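PDB 2NT2: protein phosphatase Slingshot homolog 2 from Homo sapiens, which removes phosphate from phosphotyrosine and phosphoserine/threonine of proteins, reactivating the actin-depolymerising factor cofilin and so regulating actin filament dynamics. Local coordinates for residues Leu34-Glu39 against His51-Tyr56; Val55-Ala60 against Val92-Ser97. The protein carries 1 engineered substitution. All blocks are in the same frame, centred on the assembly; numbering follows the deposited sequence.

Interaction 1: Leu34-Glu39 against His51-Tyr56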
ATOM      1  N   LEU A  34      -1.745  -6.882   1.400  1.00 16.52           N
ATOM      2  CA  LEU A  34      -0.424  -6.327   1.631  1.00 14.56           C
ATOM      3  C   LEU A  34      -0.395  -5.600   2.980  1.00 20.94           C
ATOM      4  O   LEU A  34      -0.909  -4.495   3.144  1.00 10.59           O
ATOM      5  CB  LEU A  34      -0.024  -5.389   0.500  1.00 15.25           C
ATOM      6  CG  LEU A  34       1.410  -4.857   0.515  1.00 16.02           C
ATOM      7  CD1 LEU A  34       2.401  -5.971   0.805  1.00 15.36           C
ATOM      8  CD2 LEU A  34       1.727  -4.173  -0.810  1.00 13.20           C
ATOM      9  N   ASN A  35       0.191  -6.296   3.942  1.00 16.39           N
ATOM     10  CA  ASN A  35       0.332  -5.838   5.311  1.00 15.45           C
ATOM     11  C   ASN A  35       1.712  -5.218   5.525  1.00 14.19           C
ATOM     12  O   ASN A  35       2.685  -5.938   5.735  1.00 14.53           O
ATOM     13  CB  ASN A  35       0.120  -7.027   6.250  1.00 14.46           C
ATOM     14  CG  ASN A  35       0.118  -6.632   7.709  1.00 12.03           C
ATOM     15  OD1 ASN A  35       0.546  -5.532   8.052  1.00 13.86           O
ATOM     16  ND2 ASN A  35      -0.368  -7.542   8.548  1.00 14.60           N
ATOM     17  N   VAL A  36       1.777  -3.898   5.454  1.00 16.80           N
ATOM     18  CA  VAL A  36       3.006  -3.129   5.543  1.00 12.29           C
ATOM     19  C   VAL A  36       3.334  -2.757   6.983  1.00 18.39           C
ATOM     20  O   VAL A  36       3.523  -1.583   7.319  1.00 21.40           O
ATOM     21  CB  VAL A  36       2.909  -1.835   4.703  1.00 10.79           C
ATOM     22  CG1 VAL A  36       4.300  -1.269   4.441  1.00  8.96           C
ATOM     23  CG2 VAL A  36       2.198  -2.104   3.389  1.00 11.31           C
ATOM     24  N   THR A  37       3.351  -3.754   7.865  1.00 13.72           N
ATOM     25  CA  THR A  37       3.642  -3.540   9.271  1.00 12.02           C
ATOM     26  C   THR A  37       4.519  -4.670   9.819  1.00 13.21           C
ATOM     27  O   THR A  37       4.559  -5.756   9.243  1.00 10.36           O
ATOM     28  CB  THR A  37       2.396  -3.462  10.171  1.00 14.79           C
ATOM     29  OG1 THR A  37       2.014  -4.789  10.577  1.00 13.39           O
ATOM     30  CG2 THR A  37       1.194  -2.845   9.481  1.00  8.72           C
ATOM     31  N   ARG A  38       5.160  -4.384  10.941  1.00 17.48           N
ATOM     32  CA  ARG A  38       5.836  -5.392  11.742  1.00 21.71           C
ATOM     33  C   ARG A  38       4.925  -5.879  12.873  1.00 20.19           C
ATOM     34  O   ARG A  38       4.962  -7.061  13.218  1.00 23.07           O
ATOM     35  CB  ARG A  38       7.131  -4.840  12.345  1.00 27.73           C
ATOM     36  CG  ARG A  38       7.787  -5.806  13.329  1.00 31.50           C
ATOM     37  CD  ARG A  38       8.944  -6.552  12.683  1.00 37.18           C
ATOM     38  NE  ARG A  38       8.735  -7.996  12.682  1.00 46.16           N
ATOM     39  CZ  ARG A  38       9.367  -8.867  11.917  1.00 46.25           C
ATOM     40  NH1 ARG A  38      10.287  -8.468  11.049  1.00 55.50           N
ATOM     41  NH2 ARG A  38       9.077 -10.158  12.011  1.00 49.68           N
ATOM     42  N   GLU A  39       4.141  -4.963  13.419  1.00 14.85           N
ATOM     43  CA  GLU A  39       3.382  -5.141  14.644  1.00 25.24           C
ATOM     44  C   GLU A  39       1.937  -5.573  14.465  1.00 27.20           C
ATOM     45  O   GLU A  39       1.246  -5.970  15.407  1.00 18.61           O
ATOM     46  CB  GLU A  39       3.430  -3.813  15.427  1.00 25.62           C
ATOM     47  CG  GLU A  39       2.496  -2.738  14.902  1.00 20.85           C
ATOM     48  CD  GLU A  39       3.110  -1.854  13.839  1.00 25.03           C
ATOM     49  OE1 GLU A  39       2.674  -0.688  13.697  1.00 36.37           O
ATOM     50  OE2 GLU A  39       4.030  -2.293  13.119  1.00 19.25           O
ATOM     51  N   HIS A  51       1.115 -10.844   2.089  1.00 22.09           N
ATOM     52  CA  HIS A  51       2.503 -10.443   1.929  1.00 22.41           C
ATOM     53  C   HIS A  51       2.866  -9.404   2.989  1.00 17.64           C
ATOM     54  O   HIS A  51       2.144  -8.423   3.182  1.00 28.04           O
ATOM     55  CB  HIS A  51       2.788  -9.901   0.530  1.00 24.24           C
ATOM     56  CG  HIS A  51       4.259  -9.841   0.215  1.00 29.63           C
ATOM     57  ND1 HIS A  51       4.910 -10.852  -0.452  1.00 33.63           N
ATOM     58  CD2 HIS A  51       5.204  -8.909   0.471  1.00 30.00           C
ATOM     59  CE1 HIS A  51       6.189 -10.552  -0.594  1.00 30.30           C
ATOM     60  NE2 HIS A  51       6.393  -9.370  -0.038  1.00 30.32           N
ATOM     61  N   ASN A  52       3.964  -9.623   3.701  1.00 16.98           N
ATOM     62  CA  ASN A  52       4.276  -8.780   4.854  1.00 19.60           C
ATOM     63  C   ASN A  52       5.587  -8.025   4.686  1.00 16.17           C
ATOM     64  O   ASN A  52       6.592  -8.587   4.251  1.00 23.63           O
ATOM     65  CB  ASN A  52       4.296  -9.648   6.117  1.00 23.96           C
ATOM     66  CG  ASN A  52       2.915 -10.177   6.457  1.00 24.84           C
ATOM     67  OD1 ASN A  52       2.260  -9.666   7.370  1.00 23.40           O
ATOM     68  ND2 ASN A  52       2.451 -11.184   5.724  1.00 12.55           N
ATOM     69  N   ILE A  53       5.545  -6.741   4.995  1.00 15.47           N
ATOM     70  CA  ILE A  53       6.673  -5.823   4.948  1.00 11.64           C
ATOM     71  C   ILE A  53       6.942  -5.319   6.371  1.00 18.81           C
ATOM     72  O   ILE A  53       6.395  -4.315   6.817  1.00 15.07           O
ATOM     73  CB  ILE A  53       6.416  -4.648   3.991  1.00 12.08           C
ATOM     74  CG1 ILE A  53       6.108  -5.016   2.545  1.00 14.69           C
ATOM     75  CG2 ILE A  53       7.527  -3.609   4.081  1.00 11.94           C
ATOM     76  CD1 ILE A  53       6.941  -6.035   1.816  1.00 13.37           C
ATOM     77  N   ARG A  54       7.765  -6.087   7.068  1.00 17.53           N
ATOM     78  CA  ARG A  54       7.871  -6.096   8.516  1.00 24.38           C
ATOM     79  C   ARG A  54       8.748  -4.964   9.038  1.00 25.44           C
ATOM     80  O   ARG A  54       9.885  -5.150   9.456  1.00 17.41           O
ATOM     81  CB  ARG A  54       8.380  -7.468   8.971  1.00 26.48           C
ATOM     82  CG  ARG A  54       7.760  -8.576   8.118  1.00 30.67           C
ATOM     83  CD  ARG A  54       7.510  -9.835   8.912  1.00 35.49           C
ATOM     84  NE  ARG A  54       7.814 -11.036   8.120  1.00 46.83           N
ATOM     85  CZ  ARG A  54       9.041 -11.381   7.751  1.00 53.72           C
ATOM     86  NH1 ARG A  54      10.094 -10.643   8.080  1.00 56.66           N
ATOM     87  NH2 ARG A  54       9.229 -12.486   7.036  1.00 55.59           N
ATOM     88  N   VAL A  55       8.145  -3.787   9.015  1.00 21.47           N
ATOM     89  CA  VAL A  55       8.778  -2.492   9.150  1.00 17.26           C
ATOM     90  C   VAL A  55       7.986  -1.577  10.068  1.00 21.55           C
ATOM     91  O   VAL A  55       6.754  -1.665  10.143  1.00 21.84           O
ATOM     92  CB  VAL A  55       8.874  -1.867   7.736  1.00 18.77           C
ATOM     93  CG1 VAL A  55       8.151  -0.534   7.691  1.00 22.86           C
ATOM     94  CG2 VAL A  55      10.316  -1.755   7.291  1.00 21.38           C
ATOM     95  N   TYR A  56       8.663  -0.691  10.800  1.00 19.94           N
ATOM     96  CA  TYR A  56       7.946   0.255  11.651  1.00 15.50           C
ATOM     97  C   TYR A  56       7.807   1.608  10.938  1.00 22.77           C
ATOM     98  O   TYR A  56       8.594   1.956  10.058  1.00 15.40           O
ATOM     99  CB  TYR A  56       8.624   0.455  12.990  1.00 22.56           C
ATOM    100  CG  TYR A  56       8.731  -0.719  13.921  1.00 21.00           C
ATOM    101  CD1 TYR A  56       9.947  -1.360  14.125  1.00 19.99           C
ATOM    102  CD2 TYR A  56       7.632  -1.203  14.615  1.00 22.08           C
ATOM    103  CE1 TYR A  56      10.067  -2.441  14.979  1.00 18.79           C
ATOM    104  CE2 TYR A  56       7.738  -2.282  15.471  1.00 25.70           C
ATOM    105  CZ  TYR A  56       8.953  -2.899  15.652  1.00 24.20           C
ATOM    106  OH  TYR A  56       9.065  -3.977  16.506  1.00 23.71           O
TER
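Asn35 pairs with His51 on the parallel strand 49-52 and with Ile53 just past its end. Asn35 N gives its hydrogen to His51 O at 3.0 Å. Asn35 O accepts from Ile53 N at 3.1 Å and also receives Asn52 CA-H at 3.4 Å. These are ends of strands 30-35 and 49-52 in the central sheet of the phosphatase domain. The other edge of strand 30-35 pairs with strand 83-87, through Leu34 with Leu85 and His87.

The amide planes of Asn35 and Asn52 are turned 46° against each other, and the two groups bond to other residues. Asn35 ND2 bonds to Ile40 O, and Asn52 OD1 to Asn42 ND2. Thr37 OG1 is held by Ile40 N.

Beyond the strands the pairing weakens. Arg38 N has two weak acceptors, Val55 O at 3.3 Å and Glu39 OE2 at 3.2 Å. Side chains take over here. Arg38 CB rests over one face of the Tyr56 ring, 4.2 Å from its centroid. Arg38 CG is anti to the backbone N (chi1 173°), which sets it near Tyr56 CZ and OH. Arg54 CB lies over one face of the Arg38 guanidinium, whose NH1 is 3.7 Å from Arg54 NH1. Past the strand ends, Val36 CG1 packs on Ile53 CG2 at 4.0 Å. Both arginines are exposed, so solvent probably screens the repulsion between their guanidinium groups.

Interaction 2: Val55-Ala60 against Val92-Ser97. With SO4 (sulfate ion), chain D.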
ATOM      1  N   VAL A  55       8.145  -3.787   9.015  1.00 21.47           N
ATOM      2  CA  VAL A  55       8.778  -2.492   9.150  1.00 17.26           C
ATOM      3  C   VAL A  55       7.986  -1.577  10.068  1.00 21.55           C
ATOM      4  O   VAL A  55       6.754  -1.665  10.143  1.00 21.84           O
ATOM      5  CB  VAL A  55       8.874  -1.867   7.736  1.00 18.77           C
ATOM      6  CG1 VAL A  55       8.151  -0.534   7.691  1.00 22.86           C
ATOM      7  CG2 VAL A  55      10.316  -1.755   7.291  1.00 21.38           C
ATOM      8  N   TYR A  56       8.663  -0.691  10.800  1.00 19.94           N
ATOM      9  CA  TYR A  56       7.946   0.255  11.651  1.00 15.50           C
ATOM     10  C   TYR A  56       7.807   1.608  10.938  1.00 22.77           C
ATOM     11  O   TYR A  56       8.594   1.956  10.058  1.00 15.40           O
ATOM     12  CB  TYR A  56       8.624   0.455  12.990  1.00 22.56           C
ATOM     13  CG  TYR A  56       8.731  -0.719  13.921  1.00 21.00           C
ATOM     14  CD1 TYR A  56       9.947  -1.360  14.125  1.00 19.99           C
ATOM     15  CD2 TYR A  56       7.632  -1.203  14.615  1.00 22.08           C
ATOM     16  CE1 TYR A  56      10.067  -2.441  14.979  1.00 18.79           C
ATOM     17  CE2 TYR A  56       7.738  -2.282  15.471  1.00 25.70           C
ATOM     18  CZ  TYR A  56       8.953  -2.899  15.652  1.00 24.20           C
ATOM     19  OH  TYR A  56       9.065  -3.977  16.506  1.00 23.71           O
ATOM     20  N   ASP A  57       6.791   2.359  11.341  1.00 20.71           N
ATOM     21  CA  ASP A  57       6.517   3.696  10.837  1.00 23.15           C
ATOM     22  C   ASP A  57       7.453   4.718  11.480  1.00 29.11           C
ATOM     23  O   ASP A  57       7.037   5.509  12.331  1.00 22.18           O
ATOM     24  CB  ASP A  57       5.063   4.085  11.130  1.00 19.26           C
ATOM     25  CG  ASP A  57       4.609   5.293  10.332  1.00 20.11           C
ATOM     26  OD1 ASP A  57       5.283   5.635   9.339  1.00 14.02           O
ATOM     27  OD2 ASP A  57       3.565   5.879  10.702  1.00 15.11           O
ATOM     28  N   GLU A  58       8.718   4.668  11.076  1.00 27.60           N
ATOM     29  CA  GLU A  58       9.760   5.512  11.634  1.00 24.05           C
ATOM     30  C   GLU A  58      10.769   5.940  10.562  1.00 24.30           C
ATOM     31  O   GLU A  58      10.914   5.255   9.556  1.00 17.22           O
ATOM     32  CB  GLU A  58      10.508   4.807  12.764  1.00 21.31           C
ATOM     33  CG  GLU A  58      10.246   3.321  12.886  1.00 32.48           C
ATOM     34  CD  GLU A  58      11.512   2.535  13.180  1.00 40.55           C
ATOM     35  OE1 GLU A  58      12.178   2.093  12.224  1.00 55.21           O
ATOM     36  OE2 GLU A  58      11.810   2.396  14.380  1.00 35.49           O
ATOM     37  N   GLU A  59      11.433   7.050  10.833  1.00 24.24           N
ATOM     38  CA  GLU A  59      12.375   7.676   9.913  1.00 30.72           C
ATOM     39  C   GLU A  59      13.477   6.712   9.481  1.00 27.26           C
ATOM     40  O   GLU A  59      14.030   6.839   8.388  1.00 28.96           O
ATOM     41  CB  GLU A  59      12.967   8.933  10.547  1.00 34.84           C
ATOM     42  CG  GLU A  59      14.470   9.063  10.460  1.00 42.43           C
ATOM     43  CD  GLU A  59      15.083   9.692  11.695  1.00 51.25           C
ATOM     44  OE1 GLU A  59      16.335   9.640  11.803  1.00 60.44           O
ATOM     45  OE2 GLU A  59      14.331  10.210  12.562  1.00 62.78           O
ATOM     46  N   ALA A  60      13.781   5.750  10.344  1.00 22.65           N
ATOM     47  CA  ALA A  60      14.867   4.807  10.123  1.00 20.53           C
ATOM     48  C   ALA A  60      14.452   3.685   9.181  1.00 22.53           C
ATOM     49  O   ALA A  60      15.272   2.875   8.743  1.00 23.52           O
ATOM     50  CB  ALA A  60      15.342   4.231  11.450  1.00 28.40           C
ATOM     51  N   VAL A  92      -1.935   5.572   6.842  1.00 18.37           N
ATOM     52  CA  VAL A  92      -1.575   6.974   6.657  1.00 16.48           C
ATOM     53  C   VAL A  92      -0.164   7.149   6.125  1.00  8.76           C
ATOM     54  O   VAL A  92       0.108   8.042   5.324  1.00 14.51           O
ATOM     55  CB  VAL A  92      -1.718   7.707   8.009  1.00 15.03           C
ATOM     56  CG1 VAL A  92      -0.727   8.848   8.139  1.00 14.52           C
ATOM     57  CG2 VAL A  92      -3.151   8.192   8.176  1.00 11.87           C
ATOM     58  N   SER A  93       0.762   6.297   6.553  1.00 10.64           N
ATOM     59  CA  SER A  93       2.176   6.496   6.230  1.00 13.58           C
ATOM     60  C   SER A  93       2.800   5.310   5.519  1.00 10.11           C
ATOM     61  O   SER A  93       3.166   5.368   4.339  1.00 11.86           O
ATOM     62  CB  SER A  93       2.922   6.817   7.530  1.00  9.82           C
ATOM     63  OG  SER A  93       4.277   7.108   7.302  1.00 20.86           O
ATOM     64  N   ARG A  94       2.941   4.178   6.203  1.00  9.56           N
ATOM     65  CA  ARG A  94       3.564   3.021   5.554  1.00 15.39           C
ATOM     66  C   ARG A  94       2.745   2.534   4.365  1.00 17.52           C
ATOM     67  O   ARG A  94       3.278   2.248   3.288  1.00 12.56           O
ATOM     68  CB  ARG A  94       3.745   1.883   6.557  1.00 16.34           C
ATOM     69  CG  ARG A  94       4.834   2.120   7.596  1.00 17.07           C
ATOM     70  CD  ARG A  94       4.786   1.034   8.665  1.00 16.74           C
ATOM     71  NE  ARG A  94       3.677   1.235   9.594  1.00 13.41           N
ATOM     72  CZ  ARG A  94       3.411   0.447  10.626  1.00 11.39           C
ATOM     73  NH1 ARG A  94       4.164  -0.611  10.883  1.00  7.03           N
ATOM     74  NH2 ARG A  94       2.373   0.735  11.402  1.00  9.57           N
ATOM     75  N   SER A  95       1.434   2.407   4.556  1.00 16.77           N
ATOM     76  CA  SER A  95       0.552   1.935   3.499  1.00  9.89           C
ATOM     77  C   SER A  95       0.401   2.980   2.395  1.00 13.05           C
ATOM     78  O   SER A  95       0.496   2.628   1.220  1.00 18.96           O
ATOM     79  CB  SER A  95      -0.813   1.549   4.060  1.00  7.10           C
ATOM     80  OG  SER A  95      -1.338   2.532   4.928  1.00 14.95           O
ATOM     81  N   ALA A  96       0.174   4.236   2.789  1.00 12.08           N
ATOM     82  CA  ALA A  96      -0.052   5.298   1.810  1.00 12.94           C
ATOM     83  C   ALA A  96       1.151   5.455   0.881  1.00 14.36           C
ATOM     84  O   ALA A  96       0.987   5.485  -0.337  1.00 10.37           O
ATOM     85  CB  ALA A  96      -0.389   6.621   2.469  1.00 19.64           C
ATOM     86  N   SER A  97       2.339   5.532   1.473  1.00 11.23           N
ATOM     87  CA  SER A  97       3.576   5.683   0.730  1.00 14.50           C
ATOM     88  C   SER A  97       3.751   4.561  -0.288  1.00  9.79           C
ATOM     89  O   SER A  97       4.073   4.807  -1.450  1.00  9.10           O
ATOM     90  CB  SER A  97       4.780   5.686   1.680  1.00 19.30           C
ATOM     91  OG  SER A  97       4.514   6.459   2.833  1.00 38.28           O
TER
HETATM   92  S   SO4 D 101       0.836   3.802   9.594  1.00 19.17           S
HETATM   93  O1  SO4 D 101       0.168   2.822  10.437  1.00  8.35           O
HETATM   94  O2  SO4 D 101       1.105   5.035  10.332  1.00 17.74           O
HETATM   95  O3  SO4 D 101       2.113   3.257   9.122  1.00 19.04           O
HETATM   96  O4  SO4 D 101      -0.018   4.105   8.441  1.00  9.64           O
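Arg94 and Asp57 carry this contact between a loop and the phosphate-binding P-loop, the HCX5R signature of protein-tyrosine phosphatases. The nucleophilic cysteine of that loop is the engineered Ser88 here. A sulfate ion, probably from the crystallisation liquor, sits in the loop and probably marks where the substrate phosphate binds.

The Arg94 chain runs out from the first turn of helix 94-107 and is bent at its third torsion (-76°), which places NE close to the sulfate. NE bonds to sulfate O3 at 2.6 Å and almost straight, 177° at the hydrogen. NH2 reaches sulfate O1 at 3.2 Å and also pairs with Glu39. NH1 faces the other segment and gives a hydrogen to Val55 O at 2.9 Å, with that oxygen lying near the guanidinium plane. Val55 CG1 also packs on Arg94 CD.

Asp57 CB lies over one face of the Arg94 guanidinium, 3.5 Å from NE. Asp57 CG is anti to the backbone N (chi1 -165°), which places the carboxylate carbon near Ser93 and the sulfate. Asn128 ND2 is a further partner of Asp57 OD1, and Phe131 of helix 129-143 packs against Asp57, Ser93 and Arg94. Asp57 is probably in the position of the family's general acid, and its carboxylate beside the anion is consistent with that role.

Backbone NH groups of Val92, Ser93 and Arg94 also bind the sulfate. The Ser93 hydroxyl holds the carboxylate from the P-loop side: OG donates to Asp57 OD1 at 2.7 Å, meeting its syn side slightly out of the carboxylate plane.

The centres of interactions 1 and 2 are about 9 Å apart, and both lie at the active-site side of one catalytic domain. Segment 34-39 comes first along the chain. Segment 51-56 then runs straight into 55-60, sharing Val55 and Tyr56 with it. Segment 92-97 comes last, after helix 67-79 and strand 83-87. Arg94 joins the two contacts. Its NH2 forms a salt bridge with Glu39 OE1 at 2.7 Å, and its CD packs against Val36 O. The loops that follow two neighbouring parallel strands therefore both reach the P-loop arginine, tying the end of the sheet to the sulfate-filled pocket.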